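Pilin (Streptococcus pyogenes serotype M1, PDB 3GLD) forms the backbone of the pilus, its subunits stacking head to tail through intermolecular isopeptide bonds for adhesion to host cells, bacterial aggregation and biofilm formation. Local coordinates at residues E195-E200 and I230-L235; K101-K106 and T117-V122; I34-F39 and Y70-K75; K57-N62 and S88-E93. The protein carries 2 engineered substitutions. One frame throughout, in Å; residues are numbered along the deposited sequence.

Interaction 1. Residues E195-E200 and I230-L235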
loop_
_atom_site.group_PDB
_atom_site.type_symbol
_atom_site.label_atom_id
_atom_site.label_comp_id
_atom_site.label_asym_id
_atom_site.label_seq_id
_atom_site.Cartn_x
_atom_site.Cartn_y
_atom_site.Cartn_z
ATOM N N GLU A 195 13.585 -8.312 -3.195
ATOM C CA GLU A 195 13.176 -6.951 -2.832
ATOM C C GLU A 195 14.013 -6.481 -1.640
ATOM O O GLU A 195 14.306 -7.263 -0.773
ATOM C CB GLU A 195 11.692 -6.902 -2.458
ATOM C CG GLU A 195 10.763 -6.881 -3.661
ATOM C CD GLU A 195 10.936 -5.618 -4.494
ATOM O OE1 GLU A 195 10.647 -4.513 -3.968
ATOM O OE2 GLU A 195 11.362 -5.737 -5.674
ATOM N N LYS A 196 14.391 -5.210 -1.616
ATOM C CA LYS A 196 15.231 -4.641 -0.546
ATOM C C LYS A 196 14.426 -3.885 0.494
ATOM O O LYS A 196 13.467 -3.180 0.156
ATOM C CB LYS A 196 16.286 -3.673 -1.118
ATOM C CG LYS A 196 17.238 -4.260 -2.201
ATOM C CD LYS A 196 18.279 -5.182 -1.646
ATOM C CE LYS A 196 19.295 -5.602 -2.740
ATOM N NZ LYS A 196 18.859 -6.827 -3.492
ATOM N N VAL A 197 14.838 -4.017 1.758
ATOM C CA VAL A 197 14.350 -3.162 2.831
ATOM C C VAL A 197 15.513 -2.422 3.485
ATOM O O VAL A 197 16.661 -2.928 3.518
ATOM C CB VAL A 197 13.548 -3.931 3.927
ATOM C CG1 VAL A 197 12.374 -4.685 3.305
ATOM C CG2 VAL A 197 14.440 -4.860 4.722
ATOM N N MET A 198 15.215 -1.237 4.001
ATOM C CA MET A 198 16.220 -0.362 4.546
ATOM C C MET A 198 16.440 -0.672 6.024
ATOM O O MET A 198 15.481 -0.828 6.786
ATOM C CB MET A 198 15.802 1.086 4.406
ATOM C CG MET A 198 15.568 1.507 2.964
ATOM S SD MET A 198 14.710 3.084 2.859
ATOM C CE MET A 198 15.993 4.268 3.247
ATOM N N ILE A 199 17.711 -0.725 6.408
ATOM C CA ILE A 199 18.109 -0.989 7.787
ATOM C C ILE A 199 19.046 0.111 8.283
ATOM O O ILE A 199 20.001 0.477 7.578
ATOM C CB ILE A 199 18.753 -2.383 7.900
ATOM C CG1 ILE A 199 17.676 -3.442 7.638
ATOM C CG2 ILE A 199 19.401 -2.596 9.313
ATOM C CD1 ILE A 199 18.145 -4.856 7.697
ATOM N N GLU A 200 18.765 0.638 9.476
ATOM C CA GLU A 200 19.609 1.639 10.128
ATOM C C GLU A 200 20.188 1.039 11.397
ATOM O O GLU A 200 19.434 0.527 12.202
ATOM C CB GLU A 200 18.811 2.890 10.534
ATOM C CG GLU A 200 18.382 3.796 9.394
ATOM C CD GLU A 200 17.656 5.065 9.883
ATOM O OE1 GLU A 200 17.460 5.227 11.116
ATOM O OE2 GLU A 200 17.273 5.893 9.026
ATOM N N ILE A 230 19.587 -2.168 15.609
ATOM C CA ILE A 230 19.220 -1.960 14.215
ATOM C C ILE A 230 17.703 -1.718 14.145
ATOM O O ILE A 230 16.970 -2.090 15.071
ATOM C CB ILE A 230 19.606 -3.130 13.283
ATOM C CG1 ILE A 230 18.866 -4.427 13.641
ATOM C CG2 ILE A 230 21.139 -3.318 13.241
ATOM C CD1 ILE A 230 18.729 -5.369 12.455
ATOM N N LYS A 231 17.263 -1.106 13.044
ATOM C CA LYS A 231 15.861 -0.832 12.803
ATOM C C LYS A 231 15.618 -0.984 11.290
ATOM O O LYS A 231 16.220 -0.266 10.479
ATOM C CB LYS A 231 15.496 0.583 13.256
ATOM C CG LYS A 231 13.960 0.844 13.274
ATOM C CD LYS A 231 13.609 2.315 13.274
ATOM C CE LYS A 231 14.073 3.017 14.519
ATOM N NZ LYS A 231 13.402 4.351 14.676
ATOM N N VAL A 232 14.768 -1.941 10.939
ATOM C CA VAL A 232 14.248 -2.068 9.592
ATOM C C VAL A 232 13.190 -0.948 9.489
ATOM O O VAL A 232 12.155 -1.000 10.153
ATOM C CB VAL A 232 13.634 -3.460 9.384
ATOM C CG1 VAL A 232 13.111 -3.634 7.934
ATOM C CG2 VAL A 232 14.647 -4.533 9.695
ATOM N N THR A 233 13.497 0.096 8.731
ATOM C CA THR A 233 12.667 1.305 8.753
ATOM C C THR A 233 11.452 1.281 7.812
ATOM O O THR A 233 10.552 2.109 7.957
ATOM C CB THR A 233 13.489 2.574 8.435
ATOM O OG1 THR A 233 14.003 2.492 7.095
ATOM C CG2 THR A 233 14.634 2.705 9.394
ATOM N N ASN A 234 11.433 0.352 6.862
ATOM C CA ASN A 234 10.291 0.223 5.924
ATOM C C ASN A 234 9.820 -1.225 5.777
ATOM O O ASN A 234 9.601 -1.705 4.678
ATOM C CB ASN A 234 10.611 0.863 4.564
ATOM C CG ASN A 234 11.773 0.194 3.835
ATOM O OD1 ASN A 234 12.543 -0.559 4.424
ATOM N ND2 ASN A 234 11.894 0.475 2.524
ATOM N N LEU A 235 9.718 -1.945 6.894
ATOM C CA LEU A 235 9.218 -3.318 6.873
ATOM C C LEU A 235 7.747 -3.331 6.441
ATOM O O LEU A 235 6.920 -2.693 7.075
ATOM C CB LEU A 235 9.343 -3.942 8.265
ATOM C CG LEU A 235 8.916 -5.405 8.437
ATOM C CD1 LEU A 235 9.799 -6.323 7.634
ATOM C CD2 LEU A 235 8.960 -5.778 9.914
HETATM O O HOH W 1 13.780 -0.551 0.544
HETATM O O HOH W 2 16.360 3.828 6.766
#
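Strands 196-200 and 230-232 run antiparallel, their axes approaching to 4.6 Å with 159° between N-to-C directions. Glu200 and Lys231 are a hydrogen-bonded pair: Glu200 N gives a nearly straight bond to Lys231 O (2.9 Å), and Lys231 N returns a more bent one to Glu200 O (2.8 Å). Beyond the non-hydrogen-bonded pair Ile199-Val232, Thr233 N meets Met198 O at 2.9 Å from above the carbonyl plane. There the second chain turns a corner and a side chain takes over the pairing. Asn234, with CG in the crowded position between backbone N and carbonyl carbon (chi1 63°), sets OD1 2.8 Å from Met198 N, which lies on an in-plane lone pair. Asn234 ND2 donates to Asn31 O and to a water bound by Lys196 O, so both ends of the amide are held. On the buried face Ile199 CG1 lies alongside Val232 CG2 (3.8 Å), both residues also touching Leu183. On the other face the Thr233 methyl crosses the extended Glu200 chain, and a water links Thr233 OG1 to Glu200 OE2, which Gln211 also binds. An asparagine replacing a backbone carbonyl thus prolongs the ladder around a strand corner in this immunoglobulin-like beta sandwich.

Interaction 2. Residues K101-K106 and T117-V122. Engineered in segment 101-106: Ala104 (natural residue Glu).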
loop_
_atom_site.group_PDB
_atom_site.type_symbol
_atom_site.label_atom_id
_atom_site.label_comp_id
_atom_site.label_asym_id
_atom_site.label_seq_id
_atom_site.Cartn_x
_atom_site.Cartn_y
_atom_site.Cartn_z
ATOM N N LYS A 101 -23.619 4.478 -9.881
ATOM C CA LYS A 101 -22.754 4.687 -8.722
ATOM C C LYS A 101 -21.463 3.925 -8.961
ATOM O O LYS A 101 -21.500 2.781 -9.420
ATOM C CB LYS A 101 -23.420 4.186 -7.442
ATOM C CG LYS A 101 -24.687 4.916 -7.074
ATOM C CD LYS A 101 -24.839 5.025 -5.554
ATOM C CE LYS A 101 -26.119 5.788 -5.204
ATOM N NZ LYS A 101 -26.713 5.359 -3.907
ATOM N N VAL A 102 -20.339 4.575 -8.667
ATOM C CA VAL A 102 -19.018 3.984 -8.827
ATOM C C VAL A 102 -18.355 3.861 -7.452
ATOM O O VAL A 102 -18.265 4.854 -6.723
ATOM C CB VAL A 102 -18.131 4.841 -9.731
ATOM C CG1 VAL A 102 -16.687 4.288 -9.771
ATOM C CG2 VAL A 102 -18.720 4.900 -11.142
ATOM N N THR A 103 -17.913 2.647 -7.117
ATOM C CA THR A 103 -17.275 2.355 -5.823
ATOM C C THR A 103 -15.979 1.545 -6.016
ATOM O O THR A 103 -15.753 0.952 -7.078
ATOM C CB THR A 103 -18.212 1.592 -4.861
ATOM O OG1 THR A 103 -18.726 0.421 -5.510
ATOM C CG2 THR A 103 -19.382 2.483 -4.391
ATOM N N ALA A 104 -15.127 1.563 -4.995
ATOM C CA ALA A 104 -13.915 0.741 -4.988
ATOM C C ALA A 104 -14.227 -0.510 -4.206
ATOM O O ALA A 104 -14.701 -0.424 -3.066
ATOM C CB ALA A 104 -12.760 1.497 -4.349
ATOM N N GLU A 105 -14.007 -1.666 -4.828
ATOM C CA GLU A 105 -14.160 -2.953 -4.150
ATOM C C GLU A 105 -13.134 -3.146 -3.030
ATOM O O GLU A 105 -11.992 -2.680 -3.139
ATOM C CB GLU A 105 -14.020 -4.102 -5.143
ATOM C CG GLU A 105 -15.203 -4.274 -6.062
ATOM C CD GLU A 105 -16.384 -4.960 -5.396
ATOM O OE1 GLU A 105 -16.210 -6.077 -4.844
ATOM O OE2 GLU A 105 -17.498 -4.383 -5.446
ATOM N N LYS A 106 -13.540 -3.830 -1.960
ATOM C CA LYS A 106 -12.613 -4.171 -0.857
ATOM C C LYS A 106 -12.838 -5.588 -0.302
ATOM O O LYS A 106 -13.291 -5.759 0.827
ATOM C CB LYS A 106 -12.646 -3.105 0.261
ATOM C CG LYS A 106 -14.029 -2.789 0.839
ATOM C CD LYS A 106 -13.959 -2.442 2.336
ATOM C CE LYS A 106 -13.749 -0.949 2.574
ATOM N NZ LYS A 106 -13.534 -0.628 4.029
ATOM N N THR A 117 -13.344 4.718 0.864
ATOM C CA THR A 117 -14.762 4.393 0.988
ATOM C C THR A 117 -15.644 5.263 0.086
ATOM O O THR A 117 -16.867 5.075 0.040
ATOM C CB THR A 117 -15.264 4.469 2.459
ATOM O OG1 THR A 117 -14.957 5.761 3.012
ATOM C CG2 THR A 117 -14.603 3.373 3.315
ATOM N N THR A 118 -15.019 6.197 -0.634
ATOM C CA THR A 118 -15.751 7.138 -1.498
ATOM C C THR A 118 -16.724 6.443 -2.459
ATOM O O THR A 118 -16.435 5.387 -3.027
ATOM C CB THR A 118 -14.787 8.084 -2.262
ATOM O OG1 THR A 118 -13.901 8.719 -1.326
ATOM C CG2 THR A 118 -15.546 9.166 -3.025
ATOM N N SER A 119 -17.899 7.042 -2.608
ATOM C CA SER A 119 -18.876 6.585 -3.573
ATOM C C SER A 119 -19.136 7.751 -4.497
ATOM O O SER A 119 -19.378 8.874 -4.037
ATOM C CB SER A 119 -20.164 6.151 -2.873
ATOM O OG SER A 119 -21.042 5.480 -3.771
ATOM N N TYR A 120 -19.060 7.496 -5.800
ATOM C CA TYR A 120 -19.351 8.520 -6.779
ATOM C C TYR A 120 -20.706 8.297 -7.443
ATOM O O TYR A 120 -21.089 7.169 -7.761
ATOM C CB TYR A 120 -18.272 8.557 -7.849
ATOM C CG TYR A 120 -16.939 9.107 -7.397
ATOM C CD1 TYR A 120 -15.926 8.259 -6.938
ATOM C CD2 TYR A 120 -16.673 10.470 -7.485
ATOM C CE1 TYR A 120 -14.681 8.775 -6.553
ATOM C CE2 TYR A 120 -15.455 10.992 -7.097
ATOM C CZ TYR A 120 -14.464 10.149 -6.632
ATOM O OH TYR A 120 -13.268 10.703 -6.270
ATOM N N THR A 121 -21.443 9.382 -7.642
ATOM C CA THR A 121 -22.620 9.313 -8.486
ATOM C C THR A 121 -22.160 9.738 -9.867
ATOM O O THR A 121 -21.447 10.743 -10.015
ATOM C CB THR A 121 -23.767 10.179 -7.955
ATOM O OG1 THR A 121 -24.106 9.727 -6.636
ATOM C CG2 THR A 121 -25.009 10.047 -8.850
ATOM N N VAL A 122 -22.528 8.937 -10.862
ATOM C CA VAL A 122 -22.121 9.172 -12.236
ATOM C C VAL A 122 -23.366 9.375 -13.109
ATOM O O VAL A 122 -24.315 8.578 -13.068
ATOM C CB VAL A 122 -21.221 8.018 -12.764
ATOM C CG1 VAL A 122 -21.156 7.992 -14.297
ATOM C CG2 VAL A 122 -19.788 8.136 -12.193
HETATM O O HOH W 3 -15.436 2.921 -2.566
#
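Thr117 opens the segment at the exposed end, where its methyl CG2 lies 4.2 Å from Lys106 NZ. Thr118 follows with CG2 over one face of the Tyr120 ring, offset toward the rim, while its OG1 bonds to Asp116. Here the two chains have splayed apart, and a water fills in: it accepts from Ala104 N at 2.8 Å and donates to Thr118 O at 2.7 Å. Ala104 is an engineered residue, standing where the natural glutamate promotes the Lys23-Asn155 isopeptide bond. Ser119 carries OG anti to its backbone N (chi1 -170°), which brings it to the Thr103 methyl CG2 at 3.5 Å. Tyr120 makes the regular antiparallel hydrogen-bonded pair with Val102. Tyr120 N donates to Val102 O along an almost perfectly straight line (2.9 Å, 179° at the hydrogen), and Val102 N returns the bond to Tyr120 O at 2.8 Å; both donors lie in the carbonyl planes. Thr121 stands opposite Lys101 as a non-hydrogen-bonded pair, and Val122 closes the row by pressing CG2 obliquely on Val102 CG2 at 3.6 Å. Strand 96-104 is thereby held between strands 119-129 and 37-45, with Val102 also on Ile43. Strand 134-144 continues the sheet beyond 119-129, while strand 151-169 meets its inner side, Phe153 packing edge-to-face with Tyr120 and Gln152 O holding Tyr120 OH.

Interaction 3. Residues I34-F39 and Y70-K75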
loop_
_atom_site.group_PDB
_atom_site.type_symbol
_atom_site.label_atom_id
_atom_site.label_comp_id
_atom_site.label_asym_id
_atom_site.label_seq_id
_atom_site.Cartn_x
_atom_site.Cartn_y
_atom_site.Cartn_z
ATOM N N ILE A 34 6.051 -1.456 -2.561
ATOM C CA ILE A 34 4.708 -1.439 -3.170
ATOM C C ILE A 34 4.300 -2.893 -3.399
ATOM O O ILE A 34 4.989 -3.625 -4.099
ATOM C CB ILE A 34 4.679 -0.629 -4.531
ATOM C CG1 ILE A 34 5.180 0.816 -4.340
ATOM C CG2 ILE A 34 3.301 -0.666 -5.198
ATOM C CD1 ILE A 34 4.415 1.648 -3.283
ATOM N N PRO A 35 3.177 -3.318 -2.803
ATOM C CA PRO A 35 2.741 -4.717 -2.927
ATOM C C PRO A 35 2.272 -5.092 -4.350
ATOM O O PRO A 35 1.749 -4.239 -5.060
ATOM C CB PRO A 35 1.576 -4.809 -1.925
ATOM C CG PRO A 35 1.069 -3.396 -1.817
ATOM C CD PRO A 35 2.259 -2.514 -1.982
ATOM N N ASN A 36 2.479 -6.347 -4.736
ATOM C CA ASN A 36 1.896 -6.911 -5.950
ATOM C C ASN A 36 0.428 -7.191 -5.672
ATOM O O ASN A 36 0.106 -8.156 -4.991
ATOM C CB ASN A 36 2.540 -8.248 -6.345
ATOM C CG ASN A 36 4.038 -8.195 -6.455
ATOM O OD1 ASN A 36 4.716 -9.109 -5.981
ATOM N ND2 ASN A 36 4.570 -7.163 -7.094
ATOM N N THR A 37 -0.457 -6.350 -6.195
ATOM C CA THR A 37 -1.893 -6.522 -5.976
ATOM C C THR A 37 -2.693 -5.767 -7.050
ATOM O O THR A 37 -2.186 -4.836 -7.670
ATOM C CB THR A 37 -2.318 -5.974 -4.586
ATOM O OG1 THR A 37 -3.712 -6.232 -4.354
ATOM C CG2 THR A 37 -2.083 -4.463 -4.495
ATOM N N ASP A 38 -3.946 -6.172 -7.238
ATOM C CA ASP A 38 -4.935 -5.371 -7.982
ATOM C C ASP A 38 -5.744 -4.511 -7.036
ATOM O O ASP A 38 -5.826 -4.809 -5.843
ATOM C CB ASP A 38 -5.904 -6.294 -8.713
ATOM C CG ASP A 38 -5.242 -7.076 -9.828
ATOM O OD1 ASP A 38 -4.121 -6.698 -10.235
ATOM O OD2 ASP A 38 -5.848 -8.082 -10.290
ATOM N N PHE A 39 -6.342 -3.442 -7.568
ATOM C CA PHE A 39 -7.481 -2.785 -6.943
ATOM C C PHE A 39 -8.606 -2.727 -7.979
ATOM O O PHE A 39 -8.353 -2.419 -9.151
ATOM C CB PHE A 39 -7.126 -1.377 -6.451
ATOM C CG PHE A 39 -6.121 -1.364 -5.342
ATOM C CD1 PHE A 39 -6.486 -1.736 -4.054
ATOM C CD2 PHE A 39 -4.790 -1.036 -5.597
ATOM C CE1 PHE A 39 -5.542 -1.761 -3.034
ATOM C CE2 PHE A 39 -3.838 -1.049 -4.583
ATOM C CZ PHE A 39 -4.217 -1.400 -3.300
ATOM N N TYR A 70 -0.772 -2.990 -9.280
ATOM C CA TYR A 70 0.495 -2.516 -8.735
ATOM C C TYR A 70 1.478 -3.689 -8.675
ATOM O O TYR A 70 1.064 -4.846 -8.546
ATOM C CB TYR A 70 0.270 -1.909 -7.340
ATOM C CG TYR A 70 -0.359 -0.534 -7.376
ATOM C CD1 TYR A 70 0.430 0.607 -7.392
ATOM C CD2 TYR A 70 -1.745 -0.378 -7.425
ATOM C CE1 TYR A 70 -0.124 1.860 -7.433
ATOM C CE2 TYR A 70 -2.325 0.895 -7.473
ATOM C CZ TYR A 70 -1.495 2.004 -7.477
ATOM O OH TYR A 70 -2.022 3.270 -7.522
ATOM N N THR A 71 2.770 -3.397 -8.799
ATOM C CA THR A 71 3.829 -4.411 -8.579
ATOM C C THR A 71 4.971 -3.823 -7.783
ATOM O O THR A 71 5.067 -2.607 -7.623
ATOM C CB THR A 71 4.475 -4.963 -9.891
ATOM O OG1 THR A 71 4.823 -3.871 -10.750
ATOM C CG2 THR A 71 3.589 -5.961 -10.602
ATOM N N ASN A 72 5.870 -4.687 -7.312
ATOM C CA ASN A 72 7.054 -4.223 -6.564
ATOM C C ASN A 72 7.835 -3.160 -7.347
ATOM O O ASN A 72 8.344 -2.200 -6.762
ATOM C CB ASN A 72 7.971 -5.404 -6.180
ATOM C CG ASN A 72 7.293 -6.420 -5.241
ATOM O OD1 ASN A 72 7.670 -7.586 -5.231
ATOM N ND2 ASN A 72 6.295 -5.979 -4.460
ATOM N N SER A 73 7.903 -3.323 -8.674
ATOM C CA SER A 73 8.692 -2.427 -9.536
ATOM C C SER A 73 8.136 -1.002 -9.657
ATOM O O SER A 73 8.820 -0.099 -10.146
ATOM C CB SER A 73 8.934 -3.064 -10.926
ATOM O OG SER A 73 7.707 -3.195 -11.641
ATOM N N ASP A 74 6.906 -0.786 -9.195
ATOM C CA ASP A 74 6.346 0.568 -9.128
ATOM C C ASP A 74 7.017 1.453 -8.093
ATOM O O ASP A 74 6.941 2.686 -8.187
ATOM C CB ASP A 74 4.848 0.533 -8.819
ATOM C CG ASP A 74 4.035 -0.031 -9.950
ATOM O OD1 ASP A 74 4.329 0.288 -11.132
ATOM O OD2 ASP A 74 3.107 -0.804 -9.648
ATOM N N LYS A 75 7.655 0.844 -7.091
ATOM C CA LYS A 75 8.370 1.630 -6.090
ATOM C C LYS A 75 9.243 2.703 -6.737
ATOM O O LYS A 75 9.964 2.431 -7.697
ATOM C CB LYS A 75 9.212 0.738 -5.161
ATOM C CG LYS A 75 9.825 1.515 -4.010
ATOM C CD LYS A 75 10.870 0.711 -3.258
ATOM C CE LYS A 75 11.278 1.461 -2.000
ATOM N NZ LYS A 75 12.596 0.997 -1.490
HETATM O O HOH W 4 8.429 -2.314 -4.014
#
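Asn72 ND2 is gripped by two carbonyls: Ile34 O, 2.7 Å away across the contact and within 2° of the amide plane, and Tyr190 O from the following domain. Asn72 OD1 accepts from Lys192 N, so the whole amide is fixed in rotation and ties the two domains together. A water repeats the link on the backbone, accepting from Ile34 N and donating to Asn72 O. Farther along, Thr37 and Tyr70 form one antiparallel hydrogen-bonded pair. Tyr70 N points almost along the C=O axis of Thr37 O at 2.8 Å, whereas Thr37 N reaches Tyr70 O at a longer 3.2 Å from above the carbonyl plane. Past Tyr70 the chain folds into a short 3-10 turn at 72-74, steadied by Thr71 N donating to Asp74 OD2 (2.7 Å); Asp74 OD1 is engaged in a salt bridge with Lys81. Ile34 fills the angle between strand and turn. Its CG2 branch, anti to the backbone N, meets Tyr70 CD1 at 3.8 Å, and CG1 lies over the backbone of Lys75. On the other flank Tyr70 CD2 lies at the edge of the Phe39 ring, near the Phe39 plane and 3.6 Å from Phe39 CE2; the two rings, their planes 76° apart, pack obliquely. Strands 37-45 and 65-70 are paired neighbours, and the contact sits where they reach the domain junction. Strand 18-27 lies against Tyr70 through Lys23 and Leu25, strand 151-169 touches Ile34 through Leu157 and Phe39 through Asn155, and Lys23 makes a cation-pi contact with Phe39.

Interaction 4. Residues K57-N62 and S88-E93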
loop_
_atom_site.group_PDB
_atom_site.type_symbol
_atom_site.label_atom_id
_atom_site.label_comp_id
_atom_site.label_asym_id
_atom_site.label_seq_id
_atom_site.Cartn_x
_atom_site.Cartn_y
_atom_site.Cartn_z
ATOM N N LYS A 57 -32.561 5.397 -14.413
ATOM C CA LYS A 57 -31.643 4.457 -13.789
ATOM C C LYS A 57 -30.659 4.022 -14.868
ATOM O O LYS A 57 -31.056 3.820 -16.010
ATOM C CB LYS A 57 -32.395 3.248 -13.240
ATOM C CG LYS A 57 -33.266 3.578 -12.033
ATOM C CD LYS A 57 -34.083 2.372 -11.553
ATOM C CE LYS A 57 -35.128 2.794 -10.501
ATOM N NZ LYS A 57 -36.008 1.655 -10.087
ATOM N N GLY A 58 -29.377 3.901 -14.512
ATOM C CA GLY A 58 -28.363 3.519 -15.483
ATOM C C GLY A 58 -28.659 2.180 -16.134
ATOM O O GLY A 58 -29.320 1.331 -15.542
ATOM N N VAL A 59 -28.197 1.988 -17.368
ATOM C CA VAL A 59 -28.319 0.672 -18.010
ATOM C C VAL A 59 -27.032 -0.099 -17.649
ATOM O O VAL A 59 -25.933 0.399 -17.879
ATOM C CB VAL A 59 -28.461 0.780 -19.553
ATOM C CG1 VAL A 59 -28.579 -0.610 -20.191
ATOM C CG2 VAL A 59 -29.675 1.653 -19.952
ATOM N N ALA A 60 -27.184 -1.302 -17.095
ATOM C CA ALA A 60 -26.056 -2.086 -16.582
ATOM C C ALA A 60 -25.013 -2.368 -17.671
ATOM O O ALA A 60 -25.372 -2.626 -18.804
ATOM C CB ALA A 60 -26.556 -3.390 -15.963
ATOM N N LEU A 61 -23.725 -2.300 -17.329
ATOM C CA LEU A 61 -22.675 -2.510 -18.329
ATOM C C LEU A 61 -22.403 -3.990 -18.496
ATOM O O LEU A 61 -22.636 -4.766 -17.572
ATOM C CB LEU A 61 -21.384 -1.765 -17.947
ATOM C CG LEU A 61 -21.262 -0.268 -18.257
ATOM C CD1 LEU A 61 -22.238 0.530 -17.446
ATOM C CD2 LEU A 61 -19.848 0.246 -17.942
ATOM N N ASN A 62 -21.924 -4.387 -19.673
ATOM C CA ASN A 62 -21.443 -5.749 -19.877
ATOM C C ASN A 62 -20.306 -6.153 -18.945
ATOM O O ASN A 62 -20.211 -7.309 -18.550
ATOM C CB ASN A 62 -20.981 -5.942 -21.312
ATOM C CG ASN A 62 -22.131 -6.124 -22.257
ATOM O OD1 ASN A 62 -23.251 -6.463 -21.842
ATOM N ND2 ASN A 62 -21.881 -5.891 -23.535
ATOM N N SER A 88 -19.423 1.993 -24.508
ATOM C CA SER A 88 -19.599 2.000 -25.979
ATOM C C SER A 88 -20.609 0.971 -26.482
ATOM O O SER A 88 -21.236 1.177 -27.523
ATOM C CB SER A 88 -18.254 1.828 -26.701
ATOM O OG SER A 88 -17.643 0.582 -26.376
ATOM N N GLU A 89 -20.787 -0.129 -25.754
ATOM C CA GLU A 89 -21.783 -1.120 -26.155
ATOM C C GLU A 89 -23.115 -1.025 -25.417
ATOM O O GLU A 89 -24.038 -1.810 -25.684
ATOM C CB GLU A 89 -21.211 -2.524 -26.073
ATOM C CG GLU A 89 -20.055 -2.724 -27.041
ATOM C CD GLU A 89 -19.546 -4.135 -27.062
ATOM O OE1 GLU A 89 -20.305 -5.028 -27.506
ATOM O OE2 GLU A 89 -18.381 -4.354 -26.633
ATOM N N VAL A 90 -23.229 -0.067 -24.504
ATOM C CA VAL A 90 -24.481 0.113 -23.772
ATOM C C VAL A 90 -25.563 0.676 -24.707
ATOM O O VAL A 90 -25.349 1.668 -25.396
ATOM C CB VAL A 90 -24.310 1.011 -22.524
ATOM C CG1 VAL A 90 -25.679 1.295 -21.880
ATOM C CG2 VAL A 90 -23.394 0.344 -21.513
ATOM N N THR A 91 -26.716 0.022 -24.748
ATOM C CA THR A 91 -27.839 0.553 -25.523
ATOM C C THR A 91 -28.679 1.497 -24.651
ATOM O O THR A 91 -29.299 1.057 -23.677
ATOM C CB THR A 91 -28.727 -0.570 -26.098
ATOM O OG1 THR A 91 -27.900 -1.563 -26.706
ATOM C CG2 THR A 91 -29.692 -0.005 -27.149
ATOM N N PHE A 92 -28.657 2.787 -24.996
ATOM C CA PHE A 92 -29.575 3.792 -24.428
ATOM C C PHE A 92 -30.726 4.043 -25.408
ATOM O O PHE A 92 -30.506 4.506 -26.523
ATOM C CB PHE A 92 -28.839 5.108 -24.138
ATOM C CG PHE A 92 -27.673 4.955 -23.197
ATOM C CD1 PHE A 92 -27.885 4.753 -21.830
ATOM C CD2 PHE A 92 -26.367 5.003 -23.675
ATOM C CE1 PHE A 92 -26.817 4.610 -20.944
ATOM C CE2 PHE A 92 -25.273 4.862 -22.802
ATOM C CZ PHE A 92 -25.503 4.668 -21.425
ATOM N N GLU A 93 -31.946 3.734 -24.989
ATOM C CA GLU A 93 -33.095 3.789 -25.887
ATOM C C GLU A 93 -33.547 5.211 -26.212
ATOM O O GLU A 93 -34.061 5.450 -27.293
ATOM C CB GLU A 93 -34.259 2.942 -25.362
ATOM C CG GLU A 93 -33.923 1.436 -25.194
ATOM C CD GLU A 93 -33.752 0.676 -26.527
ATOM O OE1 GLU A 93 -34.359 1.068 -27.548
ATOM O OE2 GLU A 93 -33.017 -0.337 -26.546
#
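Residues 57-62 and 88-93 pass each other as irregular chain running in nearly opposite directions, 169° apart between their touching parts, with Leu61 CA and Val90 CA 6.3 Å from one another. Both are connections of an immunoglobulin-like beta sandwich: 57-62 leads from strand 55-57 to strand 65-70 within one sheet, and 88-93 carries the chain from strand 80-86 of the other sheet across to strand 96-104. The spacing is wider than that of paired strands, and the contact is made by apolar side chains. Val90 is the central piece, its two methyls dividing the work. CG1, anti to the backbone N (chi1 174°), abuts Val59 CB at 3.7 Å, the two valine side chains overlapping flank to flank but pointing oppositely. CG2, anti to the carbonyl carbon, turns to the branch point of Leu61 and stops 3.9 Å from CG, the two side chains crossing obliquely. Leu61 in turn leans on Ile43 and Tyr100 of the sheet. Phe92 is buried, touching Val124 and Val126 of strand 119-129 and meeting the ring of Tyr98, so one end of this small cluster is rooted in the core while the other, at Asn62 and Glu89, is exposed. The backbone of 57-62 is tethered separately, Val59 O taking a hydrogen bond from Tyr100 OH. Val59 CG2 bridges to the second segment, 3.8 Å from Thr91 O and 4.0 Å from Phe92 CD1. On one face of the same Phe92 ring, Val90 CG1 rests 3.4 Å above the plane, offset toward the rim.

Interactions 4, 3 and 2 belong to the N-terminal domain, interaction 1 to the C-terminal one, and their order along the elongated molecule is 4, 2, 3, 1. Interactions 3 and 4 interleave in sequence although their centres lie 32 Å apart; interaction 2 comes later in the chain and interaction 1 last. Interactions 2 and 3, with centres 22 Å apart, share a sheet through the neighbouring strands 96-104 and 37-45. Interactions 1 and 3 touch across the domain junction, where Glu195 CD packs 3.4 Å from Asn72 CB. The two sandwiches therefore abut end to end, as suits a subunit of a narrow head-to-tail column.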